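Local coordinates for ABC transporter binding protein AcbH (Actinoplanes, PDB 3OO8) that binds beta-D-galactopyranose with an exclusive preference, serving as the extracellular solute receptor of a bacterial ABC transporter, at residues 388-393 and 397-402; 384-389 and 404-409; 49-54 and 328-333; 135-140 and 320-325; 198-203 and 281-286. The protein carries 2 engineered substitutions. All blocks are in the same frame, centred on the assembly; numbering follows the deposited sequence.

Contact 1. Residues 388-393 and 397-402; sequences QQFIDQ and ETIATV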
# COMPACT_ATOMS: atom_id res chain seq x y z
N GLN A 388 11.22 -12.80 10.26
CA GLN A 388 11.17 -14.27 10.16
C GLN A 388 11.76 -14.90 11.40
O GLN A 388 11.24 -15.90 11.93
CB GLN A 388 11.90 -14.76 8.91
CG GLN A 388 11.05 -14.63 7.65
CD GLN A 388 11.82 -14.92 6.40
OE1 GLN A 388 13.05 -14.81 6.36
NE2 GLN A 388 11.10 -15.29 5.35
N GLN A 389 12.83 -14.29 11.91
CA GLN A 389 13.47 -14.77 13.13
C GLN A 389 12.49 -14.68 14.32
O GLN A 389 12.37 -15.61 15.12
CB GLN A 389 14.79 -14.03 13.35
CG GLN A 389 15.62 -14.56 14.50
CD GLN A 389 17.01 -13.93 14.55
OE1 GLN A 389 17.36 -13.07 13.74
NE2 GLN A 389 17.81 -14.36 15.53
N PHE A 390 11.74 -13.58 14.40
CA PHE A 390 10.72 -13.43 15.43
C PHE A 390 9.62 -14.51 15.31
O PHE A 390 9.24 -15.15 16.28
CB PHE A 390 10.07 -12.04 15.38
CG PHE A 390 8.87 -11.91 16.28
CD1 PHE A 390 9.02 -11.73 17.66
CD2 PHE A 390 7.58 -12.03 15.77
CE1 PHE A 390 7.89 -11.63 18.50
CE2 PHE A 390 6.47 -11.94 16.61
CZ PHE A 390 6.61 -11.74 17.96
N ILE A 391 9.10 -14.69 14.10
CA ILE A 391 8.08 -15.69 13.83
C ILE A 391 8.56 -17.06 14.26
O ILE A 391 7.78 -17.80 14.85
CB ILE A 391 7.68 -15.68 12.35
CG1 ILE A 391 6.88 -14.40 12.04
CG2 ILE A 391 6.86 -16.95 11.98
CD1 ILE A 391 6.76 -14.07 10.57
N ASP A 392 9.83 -17.40 13.97
CA ASP A 392 10.40 -18.71 14.39
C ASP A 392 10.44 -18.92 15.91
O ASP A 392 10.33 -20.06 16.39
CB ASP A 392 11.83 -18.83 13.86
CG ASP A 392 11.89 -19.22 12.39
OD1 ASP A 392 10.91 -19.81 11.89
OD2 ASP A 392 12.94 -18.95 11.75
N GLN A 393 10.64 -17.84 16.66
CA GLN A 393 10.76 -17.90 18.11
C GLN A 393 10.26 -16.60 18.72
O GLN A 393 11.07 -15.69 19.00
CB GLN A 393 12.22 -18.11 18.53
CG GLN A 393 12.86 -19.35 17.92
CD GLN A 393 14.12 -19.81 18.66
OE1 GLN A 393 14.56 -19.19 19.63
NE2 GLN A 393 14.69 -20.93 18.21
N GLU A 397 13.40 -12.58 24.40
CA GLU A 397 14.82 -12.53 24.04
C GLU A 397 14.97 -12.30 22.55
O GLU A 397 15.87 -11.58 22.11
CB GLU A 397 15.59 -13.79 24.47
CG GLU A 397 17.10 -13.73 24.18
CD GLU A 397 17.78 -12.54 24.88
OE1 GLU A 397 17.35 -12.20 26.00
OE2 GLU A 397 18.72 -11.95 24.30
N THR A 398 14.08 -12.91 21.77
CA THR A 398 14.18 -12.76 20.32
C THR A 398 13.82 -11.32 19.97
O THR A 398 14.44 -10.73 19.09
CB THR A 398 13.26 -13.72 19.58
OG1 THR A 398 13.63 -15.08 19.88
CG2 THR A 398 13.35 -13.49 18.08
N ILE A 399 12.83 -10.76 20.68
CA ILE A 399 12.48 -9.35 20.47
C ILE A 399 13.66 -8.44 20.75
O ILE A 399 13.92 -7.52 20.00
CB ILE A 399 11.26 -8.91 21.28
CG1 ILE A 399 10.01 -9.73 20.87
CG2 ILE A 399 11.07 -7.37 21.17
CD1 ILE A 399 8.75 -9.51 21.77
N ALA A 400 14.39 -8.70 21.83
CA ALA A 400 15.55 -7.87 22.11
C ALA A 400 16.58 -8.01 20.99
O ALA A 400 17.19 -7.03 20.59
CB ALA A 400 16.16 -8.25 23.45
N THR A 401 16.75 -9.22 20.47
CA THR A 401 17.73 -9.46 19.41
C THR A 401 17.33 -8.70 18.15
O THR A 401 18.14 -8.02 17.50
CB THR A 401 17.83 -10.95 19.10
OG1 THR A 401 18.27 -11.62 20.30
CG2 THR A 401 18.83 -11.20 17.98
N VAL A 402 16.04 -8.80 17.82
CA VAL A 402 15.50 -8.14 16.62
C VAL A 402 15.63 -6.64 16.72
O VAL A 402 16.03 -5.97 15.76
CB VAL A 402 14.02 -8.57 16.40
CG1 VAL A 402 13.31 -7.61 15.45
CG2 VAL A 402 13.99 -10.02 15.92
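Thr398 meets Gln393 and Phe390 where helix 377-392 turns back into helix 396-413. The two short helical segments run antiparallel at 174°, their axes 9.4 Å apart, as in a helical hairpin. The first torsion of Thr398 (chi1 -62°) splits its branches: OG1 lies beside the backbone N and donates to Gln393 O at 2.8 Å, while CG2 points at the other helix and rests 3.7 Å from Phe390 CA. The hydroxyl comes in tilted somewhat from the carbonyl plane, and OG1 is also hydrogen-bonded to Thr395 in the connecting turn. Phe390, with CG anti to its N (chi1 171°), lies alongside Ile399 and points the same way; CE1 comes within 3.7 Å of Ile399 CG1. The phenyl ring also meets Phe226 and Trp229 of helix 220-232; Ile399 packs on Phe226 of the same helix. Val402 adds a looser apolar contact, CG2 to Phe390 CB at 4.4 Å. At the partly exposed margin the extended Gln389 crosses Thr401 at about a right angle, NE2 to CG2 at 4.1 Å. Carbon contacts from both apolar and polar side chains line the seam, and the one hydroxyl bond ties the carbonyl just past the first helix to the first turn of the second.

Contact 2. Residues 384-389 and 404-409; sequences IKLIQQ and KSAEDQ
Leu386 and Ala406 mark the nearest backbone approach, 7.4 Å between their CA atoms, of two helical segments running in opposing directions. The backbone bonds of each helix stay within it, so what joins the two is one leucine and one water. Leu386, with CG beside its backbone N (chi1 -63°) and the chain extended at chi2 (169°), pushes its forked end against the other helix. CD1 settles beside the backbone of Ala406, 3.6 Å from its N, and 3.8 Å from its CB; CD2 turns to Ser405 CB at 3.6 Å. Leu386 and Ala406 belong to the part of the C-terminal antiparallel helical hairpin farther from its turn, where Leu386 also touches Val402 and Ala406 touches Met383. Because Ala406 carries only a methyl, set to the side, CD1 can lie close to its backbone. An alanine in place of Leu386 removes both methyl arms and would probably leave a gap in front of Ala406 and Ser405. Beside the leucine, a water donates to Gln389 OE1 at 3.2 Å and is hydrogen-bonded to Ser405 OG at 2.8 Å, bridging side chains that do not touch. Ser405 OG is also bonded to Thr401 O one turn back on its own helix.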
# COMPACT_ATOMS: atom_id res chain seq x y z
N ILE A 384 12.79 -7.98 6.83
CA ILE A 384 12.24 -9.28 6.41
C ILE A 384 12.81 -10.44 7.19
O ILE A 384 12.07 -11.27 7.74
CB ILE A 384 12.42 -9.48 4.89
CG1 ILE A 384 11.44 -8.55 4.15
CG2 ILE A 384 12.17 -10.93 4.51
CD1 ILE A 384 11.58 -8.55 2.62
N LYS A 385 14.14 -10.53 7.23
CA LYS A 385 14.79 -11.64 7.88
C LYS A 385 14.59 -11.58 9.38
O LYS A 385 14.39 -12.61 10.04
CB LYS A 385 16.29 -11.63 7.55
CG LYS A 385 16.96 -12.96 7.77
CD LYS A 385 18.46 -12.90 7.44
CE LYS A 385 18.72 -12.57 5.97
NZ LYS A 385 18.71 -11.09 5.73
N LEU A 386 14.63 -10.36 9.93
CA LEU A 386 14.49 -10.22 11.38
C LEU A 386 13.08 -10.61 11.81
O LEU A 386 12.89 -11.21 12.86
CB LEU A 386 14.86 -8.80 11.85
CG LEU A 386 16.32 -8.46 11.57
CD1 LEU A 386 16.54 -6.96 11.82
CD2 LEU A 386 17.24 -9.30 12.48
N ILE A 387 12.08 -10.29 10.99
CA ILE A 387 10.71 -10.67 11.33
C ILE A 387 10.51 -12.17 11.21
O ILE A 387 9.80 -12.74 11.99
CB ILE A 387 9.68 -9.81 10.57
CG1 ILE A 387 9.67 -8.42 11.22
CG2 ILE A 387 8.30 -10.47 10.58
CD1 ILE A 387 8.91 -7.36 10.44
N GLN A 388 11.22 -12.80 10.26
CA GLN A 388 11.17 -14.27 10.16
C GLN A 388 11.76 -14.90 11.40
O GLN A 388 11.24 -15.90 11.93
CB GLN A 388 11.90 -14.76 8.91
CG GLN A 388 11.05 -14.63 7.65
CD GLN A 388 11.82 -14.92 6.40
OE1 GLN A 388 13.05 -14.81 6.36
NE2 GLN A 388 11.10 -15.29 5.35
N GLN A 389 12.83 -14.29 11.91
CA GLN A 389 13.47 -14.77 13.13
C GLN A 389 12.49 -14.68 14.32
O GLN A 389 12.37 -15.61 15.12
CB GLN A 389 14.79 -14.03 13.35
CG GLN A 389 15.62 -14.56 14.50
CD GLN A 389 17.01 -13.93 14.55
OE1 GLN A 389 17.36 -13.07 13.74
NE2 GLN A 389 17.81 -14.36 15.53
N LYS A 404 17.81 -4.84 18.50
CA LYS A 404 19.20 -4.45 18.40
C LYS A 404 19.70 -4.59 16.96
O LYS A 404 20.30 -3.66 16.40
CB LYS A 404 20.10 -5.23 19.37
CG LYS A 404 21.58 -5.10 19.01
CD LYS A 404 22.48 -5.73 20.05
CE LYS A 404 22.59 -4.85 21.30
NZ LYS A 404 23.22 -3.50 21.03
N SER A 405 19.41 -5.75 16.35
CA SER A 405 19.83 -5.97 14.96
C SER A 405 19.24 -4.95 13.99
O SER A 405 19.92 -4.42 13.11
CB SER A 405 19.51 -7.38 14.51
OG SER A 405 20.24 -8.36 15.24
N ALA A 406 17.96 -4.64 14.18
CA ALA A 406 17.32 -3.65 13.31
C ALA A 406 17.91 -2.26 13.48
O ALA A 406 18.17 -1.57 12.49
CB ALA A 406 15.80 -3.64 13.59
N GLU A 407 18.17 -1.86 14.72
CA GLU A 407 18.74 -0.54 14.97
C GLU A 407 20.15 -0.43 14.40
O GLU A 407 20.53 0.61 13.86
CB GLU A 407 18.74 -0.23 16.47
CG GLU A 407 19.34 1.13 16.82
CD GLU A 407 18.77 2.31 16.03
OE1 GLU A 407 17.66 2.23 15.45
OE2 GLU A 407 19.46 3.36 15.99
N ASP A 408 20.93 -1.49 14.54
CA ASP A 408 22.30 -1.45 14.04
C ASP A 408 22.28 -1.35 12.52
O ASP A 408 23.09 -0.62 11.93
CB ASP A 408 23.11 -2.64 14.52
CG ASP A 408 23.41 -2.60 16.02
OD1 ASP A 408 23.25 -1.53 16.65
OD2 ASP A 408 23.88 -3.63 16.52
N GLN A 409 21.34 -2.06 11.89
CA GLN A 409 21.21 -2.00 10.42
C GLN A 409 20.81 -0.57 10.06
O GLN A 409 21.39 0.04 9.15
CB GLN A 409 20.17 -3.01 9.90
CG GLN A 409 20.60 -4.45 9.86
CD GLN A 409 21.39 -4.77 8.60
OE1 GLN A 409 21.58 -3.90 7.76
NE2 GLN A 409 21.85 -6.00 8.49
O HOH W 1 19.63 -11.03 14.58

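Contact 3. Residues 49-54 and 328-333; sequences MQQATT and EAAFLK
Gln51 and Ala330 make the van der Waals part of this small surface contact. With CG beside its backbone N (chi1 -61°) and the rest of its chain extended, Gln51 carries its amide across to the methyl of Ala330, where NE2 lies 3.7 Å from CB and CD 4.1 Å. The polar part runs through a water that accepts from Gln51 NE2 at 2.9 Å and from Lys333 NZ at 2.7 Å. Both nitrogens are donors and stand 4.0 Å apart, so the water oxygen supplies the acceptor that neither has for the other. The ammonium also has a partner on its own side: Lys333, bent at chi3 and chi4 (-61° and -76°), folds back so that NZ donates to Ala330 O at 2.9 Å, coming in tilted from the carbonyl plane. Replacing Gln51 by alanine would probably cost the water its amide donor and uncover the methyl of Ala330. Around this bridge, helix 39-56 and helix 325-332 lie beside helix 312-322, whose Tyr321 touches Gln51 and Ala52. Farther in, Met49 reaches Val60 and Val62 of strand 60-64, and Phe331 meets Leu137 on strand 134-147.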
# COMPACT_ATOMS: atom_id res chain seq x y z
N MET A 49 -3.67 7.83 -22.15
CA MET A 49 -2.98 9.00 -22.68
C MET A 49 -3.69 9.51 -23.95
O MET A 49 -3.69 10.72 -24.21
CB MET A 49 -1.49 8.71 -22.90
CG MET A 49 -0.71 8.63 -21.56
SD MET A 49 -0.70 10.17 -20.67
CE MET A 49 -1.96 9.85 -19.41
N GLN A 50 -4.29 8.60 -24.73
CA GLN A 50 -5.12 9.04 -25.87
C GLN A 50 -6.26 9.92 -25.36
O GLN A 50 -6.54 10.97 -25.93
CB GLN A 50 -5.69 7.85 -26.64
CG GLN A 50 -4.62 6.95 -27.22
CD GLN A 50 -5.18 5.87 -28.10
OE1 GLN A 50 -6.26 5.35 -27.86
NE2 GLN A 50 -4.43 5.53 -29.14
N GLN A 51 -6.91 9.51 -24.26
CA GLN A 51 -8.00 10.30 -23.68
C GLN A 51 -7.48 11.65 -23.14
O GLN A 51 -8.13 12.69 -23.30
CB GLN A 51 -8.78 9.49 -22.63
CG GLN A 51 -9.45 8.22 -23.18
CD GLN A 51 -10.57 7.73 -22.24
OE1 GLN A 51 -11.31 8.54 -21.69
NE2 GLN A 51 -10.72 6.44 -22.12
N ALA A 52 -6.26 11.64 -22.58
CA ALA A 52 -5.62 12.88 -22.09
C ALA A 52 -5.38 13.86 -23.21
O ALA A 52 -5.65 15.07 -23.09
CB ALA A 52 -4.31 12.54 -21.34
N THR A 53 -4.86 13.37 -24.33
CA THR A 53 -4.68 14.26 -25.48
C THR A 53 -6.02 14.79 -26.00
O THR A 53 -6.17 15.98 -26.26
CB THR A 53 -3.90 13.54 -26.59
OG1 THR A 53 -2.62 13.16 -26.08
CG2 THR A 53 -3.72 14.43 -27.81
N THR A 54 -7.00 13.93 -26.13
CA THR A 54 -8.31 14.39 -26.62
C THR A 54 -8.86 15.53 -25.75
O THR A 54 -9.40 16.52 -26.27
CB THR A 54 -9.30 13.19 -26.64
OG1 THR A 54 -8.74 12.15 -27.45
CG2 THR A 54 -10.64 13.61 -27.20
N GLU A 328 -9.29 8.28 -13.62
CA GLU A 328 -9.16 7.06 -12.82
C GLU A 328 -10.08 5.98 -13.31
O GLU A 328 -9.67 4.81 -13.40
CB GLU A 328 -9.45 7.36 -11.33
CG GLU A 328 -8.50 8.42 -10.76
CD GLU A 328 -8.86 8.85 -9.34
OE1 GLU A 328 -9.81 8.30 -8.76
OE2 GLU A 328 -8.19 9.75 -8.78
N ALA A 329 -11.34 6.33 -13.62
CA ALA A 329 -12.27 5.29 -14.08
C ALA A 329 -11.81 4.67 -15.40
O ALA A 329 -11.90 3.45 -15.55
CB ALA A 329 -13.67 5.84 -14.22
N ALA A 330 -11.30 5.50 -16.30
CA ALA A 330 -10.81 5.01 -17.60
C ALA A 330 -9.65 4.03 -17.43
O ALA A 330 -9.69 2.90 -17.91
CB ALA A 330 -10.40 6.16 -18.47
N PHE A 331 -8.63 4.42 -16.67
CA PHE A 331 -7.47 3.54 -16.46
C PHE A 331 -7.86 2.23 -15.79
O PHE A 331 -7.29 1.15 -16.05
CB PHE A 331 -6.41 4.25 -15.60
CG PHE A 331 -5.20 3.43 -15.37
CD1 PHE A 331 -4.22 3.35 -16.34
CD2 PHE A 331 -5.04 2.67 -14.19
CE1 PHE A 331 -3.09 2.57 -16.15
CE2 PHE A 331 -3.92 1.91 -14.01
CZ PHE A 331 -2.95 1.84 -14.98
N LEU A 332 -8.82 2.31 -14.86
CA LEU A 332 -9.17 1.15 -14.06
C LEU A 332 -10.20 0.18 -14.67
O LEU A 332 -10.50 -0.85 -14.07
CB LEU A 332 -9.63 1.59 -12.66
CG LEU A 332 -8.52 2.29 -11.84
CD1 LEU A 332 -9.19 2.88 -10.60
CD2 LEU A 332 -7.46 1.27 -11.44
N LYS A 333 -10.68 0.46 -15.88
CA LYS A 333 -11.70 -0.42 -16.49
C LYS A 333 -11.35 -1.90 -16.44
O LYS A 333 -12.20 -2.74 -16.13
CB LYS A 333 -11.95 -0.01 -17.95
CG LYS A 333 -12.69 1.30 -18.12
CD LYS A 333 -13.07 1.50 -19.61
CE LYS A 333 -11.82 1.55 -20.51
NZ LYS A 333 -11.02 2.83 -20.49
O HOH W 2 -12.79 4.79 -20.98

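Contact 4. Residues 135-140 and 320-325; sequences VPLYNY and QYIGTA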
# COMPACT_ATOMS: atom_id res chain seq x y z
N VAL A 135 0.77 13.37 -8.36
CA VAL A 135 -0.68 13.25 -8.58
C VAL A 135 -1.02 11.77 -8.46
O VAL A 135 -0.51 10.99 -9.26
CB VAL A 135 -1.16 13.68 -9.95
CG1 VAL A 135 -2.67 13.39 -10.05
CG2 VAL A 135 -0.92 15.17 -10.15
N PRO A 136 -1.83 11.40 -7.46
CA PRO A 136 -2.08 9.95 -7.32
C PRO A 136 -3.19 9.49 -8.24
O PRO A 136 -4.00 10.30 -8.70
CB PRO A 136 -2.56 9.85 -5.86
CG PRO A 136 -3.24 11.11 -5.58
CD PRO A 136 -2.50 12.17 -6.38
N LEU A 137 -3.23 8.18 -8.49
CA LEU A 137 -4.24 7.61 -9.40
C LEU A 137 -5.09 6.55 -8.72
O LEU A 137 -6.32 6.62 -8.80
CB LEU A 137 -3.57 7.02 -10.67
CG LEU A 137 -4.59 6.74 -11.79
CD1 LEU A 137 -5.21 8.04 -12.33
CD2 LEU A 137 -3.87 5.96 -12.91
N TYR A 138 -4.48 5.57 -8.05
CA TYR A 138 -5.23 4.47 -7.45
C TYR A 138 -4.42 3.85 -6.30
O TYR A 138 -3.21 4.04 -6.20
CB TYR A 138 -5.57 3.34 -8.46
CG TYR A 138 -4.32 2.82 -9.15
CD1 TYR A 138 -3.47 1.92 -8.50
CD2 TYR A 138 -3.94 3.32 -10.41
CE1 TYR A 138 -2.25 1.51 -9.09
CE2 TYR A 138 -2.72 2.95 -10.99
CZ TYR A 138 -1.90 2.04 -10.33
OH TYR A 138 -0.71 1.69 -10.92
N ASN A 139 -5.12 3.11 -5.46
CA ASN A 139 -4.51 2.30 -4.40
C ASN A 139 -5.31 1.03 -4.15
O ASN A 139 -6.31 0.79 -4.83
CB ASN A 139 -4.18 3.13 -3.13
CG ASN A 139 -5.38 3.88 -2.57
OD1 ASN A 139 -6.54 3.52 -2.79
ND2 ASN A 139 -5.08 4.94 -1.80
N TYR A 140 -4.90 0.22 -3.16
CA TYR A 140 -5.68 -0.98 -2.78
C TYR A 140 -5.37 -1.24 -1.31
O TYR A 140 -4.32 -0.84 -0.83
CB TYR A 140 -5.30 -2.20 -3.64
CG TYR A 140 -3.89 -2.65 -3.38
CD1 TYR A 140 -3.62 -3.58 -2.38
CD2 TYR A 140 -2.84 -2.13 -4.13
CE1 TYR A 140 -2.30 -3.98 -2.14
CE2 TYR A 140 -1.54 -2.53 -3.88
CZ TYR A 140 -1.30 -3.44 -2.89
OH TYR A 140 -0.00 -3.87 -2.60
N GLN A 320 -3.19 17.65 -14.60
CA GLN A 320 -4.53 18.08 -14.23
C GLN A 320 -5.58 17.09 -14.70
O GLN A 320 -6.51 16.79 -13.96
CB GLN A 320 -4.81 19.48 -14.77
CG GLN A 320 -3.99 20.48 -14.04
CD GLN A 320 -4.08 21.89 -14.60
OE1 GLN A 320 -4.88 22.17 -15.48
NE2 GLN A 320 -3.25 22.78 -14.07
N TYR A 321 -5.42 16.58 -15.91
CA TYR A 321 -6.34 15.58 -16.44
C TYR A 321 -6.25 14.28 -15.65
O TYR A 321 -7.29 13.64 -15.34
CB TYR A 321 -6.09 15.35 -17.95
CG TYR A 321 -6.89 14.17 -18.46
CD1 TYR A 321 -8.22 14.34 -18.88
CD2 TYR A 321 -6.37 12.90 -18.44
CE1 TYR A 321 -8.97 13.26 -19.27
CE2 TYR A 321 -7.10 11.84 -18.85
CZ TYR A 321 -8.38 12.02 -19.24
OH TYR A 321 -9.08 10.89 -19.64
N ILE A 322 -5.03 13.88 -15.32
CA ILE A 322 -4.85 12.63 -14.60
C ILE A 322 -5.53 12.71 -13.22
O ILE A 322 -6.01 11.70 -12.69
CB ILE A 322 -3.33 12.30 -14.48
CG1 ILE A 322 -2.80 11.85 -15.84
CG2 ILE A 322 -3.06 11.26 -13.37
CD1 ILE A 322 -1.27 11.56 -15.89
N GLY A 323 -5.51 13.90 -12.63
CA GLY A 323 -6.12 14.10 -11.29
C GLY A 323 -7.62 14.30 -11.36
O GLY A 323 -8.15 15.20 -10.69
N THR A 324 -8.31 13.43 -12.11
CA THR A 324 -9.79 13.50 -12.19
C THR A 324 -10.39 12.13 -12.03
O THR A 324 -9.72 11.12 -12.29
CB THR A 324 -10.27 14.10 -13.57
OG1 THR A 324 -9.87 13.24 -14.63
CG2 THR A 324 -9.70 15.49 -13.81
N ALA A 325 -11.67 12.09 -11.59
CA ALA A 325 -12.39 10.82 -11.51
C ALA A 325 -12.46 10.16 -12.89
O ALA A 325 -12.38 8.93 -12.98
CB ALA A 325 -13.81 11.04 -10.98
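The core of one alpha/beta lobe of this class 2 solute-binding protein brings Val135 and Leu137 against Ile322 and Gly323. Strand 134-147, a long member of the central sheet, carries the first pair and bonds through its backbone to Phe303 and Asp301; the end of helix 312-322 covers its side. The Leu137 side chain is about 10 Å from that of Arg373, a galactose-binding residue. Ile322 CG2, anti to its N (chi1 -73° for CG1), is wedged between the two strand residues, 4.0 Å from Val135 CG1 and 4.0 Å from Leu137 CD1. Leu137 crosses it at about a right angle. Val135 CG1 also packs 3.7 Å from Gly323 CA; a beta carbon on this glycine would come within 3.5 Å of that methyl, a tight fit. Gly323 centres an inverse gamma turn that ends the helix. Next comes Thr324, N-cap of helix 325-332, whose OG1 also bonds Ala327 N and donates in the carbonyl plane to Tyr321 O at 2.7 Å.

Contact 5. Residues 198-203 and 281-286; sequences NLRING and FFVFPA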
# COMPACT_ATOMS: atom_id res chain seq x y z
N ASN A 198 1.81 -1.54 14.41
CA ASN A 198 2.40 -0.23 14.72
C ASN A 198 1.42 0.92 14.54
O ASN A 198 1.31 1.81 15.42
CB ASN A 198 3.69 -0.04 13.90
CG ASN A 198 4.64 0.98 14.52
OD1 ASN A 198 4.70 1.14 15.74
ND2 ASN A 198 5.48 1.60 13.67
N LEU A 199 0.66 0.91 13.44
CA LEU A 199 -0.37 1.96 13.19
C LEU A 199 -1.48 1.95 14.23
O LEU A 199 -2.05 2.98 14.53
CB LEU A 199 -1.02 1.74 11.82
CG LEU A 199 -0.11 1.96 10.61
CD1 LEU A 199 -0.75 1.52 9.31
CD2 LEU A 199 0.28 3.45 10.52
N ARG A 200 -1.83 0.76 14.73
CA ARG A 200 -2.92 0.63 15.71
C ARG A 200 -2.48 0.92 17.14
O ARG A 200 -3.30 1.38 17.92
CB ARG A 200 -3.46 -0.80 15.67
CG ARG A 200 -4.24 -1.05 14.39
CD ARG A 200 -5.68 -0.49 14.46
NE ARG A 200 -6.47 -0.93 13.30
CZ ARG A 200 -6.45 -0.35 12.11
NH1 ARG A 200 -5.72 0.75 11.88
NH2 ARG A 200 -7.19 -0.84 11.14
N ILE A 201 -1.22 0.63 17.48
CA ILE A 201 -0.69 0.84 18.86
C ILE A 201 -0.08 2.24 19.01
O ILE A 201 -0.42 2.97 19.96
CB ILE A 201 0.38 -0.21 19.19
CG1 ILE A 201 -0.32 -1.57 19.21
CG2 ILE A 201 1.00 0.02 20.59
CD1 ILE A 201 0.65 -2.75 19.21
N ASN A 202 0.80 2.59 18.07
CA ASN A 202 1.59 3.82 18.12
C ASN A 202 1.14 4.96 17.22
O ASN A 202 1.49 6.13 17.46
CB ASN A 202 3.08 3.50 17.88
CG ASN A 202 3.63 2.52 18.90
OD1 ASN A 202 4.18 1.46 18.53
ND2 ASN A 202 3.43 2.81 20.17
N GLY A 203 0.39 4.64 16.16
CA GLY A 203 -0.16 5.65 15.30
C GLY A 203 0.70 5.94 14.08
O GLY A 203 1.82 5.44 13.95
N PHE A 281 -14.26 -8.55 3.55
CA PHE A 281 -13.17 -8.21 4.45
C PHE A 281 -13.61 -7.23 5.50
O PHE A 281 -14.69 -6.64 5.39
CB PHE A 281 -11.95 -7.62 3.72
CG PHE A 281 -12.21 -6.29 3.04
CD1 PHE A 281 -12.07 -5.10 3.74
CD2 PHE A 281 -12.48 -6.24 1.67
CE1 PHE A 281 -12.26 -3.86 3.12
CE2 PHE A 281 -12.66 -5.01 1.03
CZ PHE A 281 -12.56 -3.83 1.74
N PHE A 282 -12.82 -7.16 6.56
CA PHE A 282 -12.99 -6.09 7.55
C PHE A 282 -11.63 -5.46 7.82
O PHE A 282 -10.60 -6.08 7.60
CB PHE A 282 -13.71 -6.56 8.83
CG PHE A 282 -13.05 -7.73 9.55
CD1 PHE A 282 -11.99 -7.50 10.42
CD2 PHE A 282 -13.50 -9.03 9.37
CE1 PHE A 282 -11.38 -8.52 11.10
CE2 PHE A 282 -12.87 -10.07 10.04
CZ PHE A 282 -11.81 -9.81 10.91
N VAL A 283 -11.61 -4.18 8.22
CA VAL A 283 -10.33 -3.59 8.56
C VAL A 283 -9.76 -4.18 9.85
O VAL A 283 -10.49 -4.63 10.74
CB VAL A 283 -10.41 -2.03 8.62
CG1 VAL A 283 -11.01 -1.54 7.33
CG2 VAL A 283 -11.24 -1.52 9.81
N PHE A 284 -8.44 -4.17 9.96
CA PHE A 284 -7.84 -4.72 11.17
C PHE A 284 -8.44 -4.03 12.40
O PHE A 284 -8.58 -2.78 12.40
CB PHE A 284 -6.33 -4.53 11.14
CG PHE A 284 -5.59 -5.44 12.10
CD1 PHE A 284 -5.10 -6.66 11.64
CD2 PHE A 284 -5.35 -5.07 13.42
CE1 PHE A 284 -4.38 -7.52 12.48
CE2 PHE A 284 -4.63 -5.91 14.27
CZ PHE A 284 -4.17 -7.14 13.81
N PRO A 285 -8.81 -4.79 13.44
CA PRO A 285 -9.50 -4.18 14.60
C PRO A 285 -8.70 -3.12 15.36
O PRO A 285 -7.48 -3.06 15.26
CB PRO A 285 -9.80 -5.38 15.51
CG PRO A 285 -9.97 -6.50 14.50
CD PRO A 285 -8.80 -6.27 13.57
N ALA A 286 -9.41 -2.30 16.13
CA ALA A 286 -8.79 -1.22 16.91
C ALA A 286 -8.09 -1.83 18.12
O ALA A 286 -8.61 -2.79 18.75
CB ALA A 286 -9.85 -0.27 17.37
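Arg200 reaches out of helix 191-201 to the carbonyls of Phe284 and Pro285, and the polar contact is entirely its own. It grips Phe284 O side-on with two nitrogens, NH2 at 2.7 Å (N-H...O angle 151°) and NE at 2.9 Å (140°). The oxygen lies nearly in the guanidinium plane, yet the two donors meet its carbonyl differently: NE stands above the carbonyl plane, whereas NH2 is only moderately tilted from it. A weak third bond runs from NE to Pro285 O at 3.1 Å. The bend of the arginine chain at chi2 (-80°) turns the NE edge toward the carbonyls of Phe284 and Pro285, with NH2 on the first of them, while NH1 is hydrogen-bonded to Tyr295 O. With three carbonyls around it, this buried cation is probably stabilised by backbone dipoles and fixed in its rotation. Van der Waals contacts complete the fit. Arg200 CD packs against Ala286 CA at 4.0 Å, and NH2 lies 3.8 Å from Phe284 CB; the Phe284 ring itself stacks edge-to-face with Phe261 and meets Phe165. Backbone bonds add to the junction, Arg200 with Asn288 and Ala286 with Ala160 and Trp162. A helix is thus tied to the extended chain leaving strand 279-282 of the central sheet, in the second lobe of a class 2 solute-binding fold; the Phe284 side chain is about 8 Å from that of Trp142, which binds galactose.

From the N terminus, contact 3 opens first, at helix 39-56, and contact 4 next, on strand 134-147. Contact 5 opens and closes (198-203 with 281-286) before either is completed; contact 4 then closes at 320-325 and contact 3 at 328-333, giving three loops one within another. Contacts 3 and 4 touch, centres 10 Å apart, and tie helices 39-56, 312-322 and 325-332 to the sheet of one lobe. Contact 5, in the other lobe, reaches the same sheet through strand 279-282, a neighbour of strand 134-147. Past them all, contact 2 encloses contact 1 in the C-terminal hairpin, contact 1 being nearer the turn; they share Gln388 and Gln389.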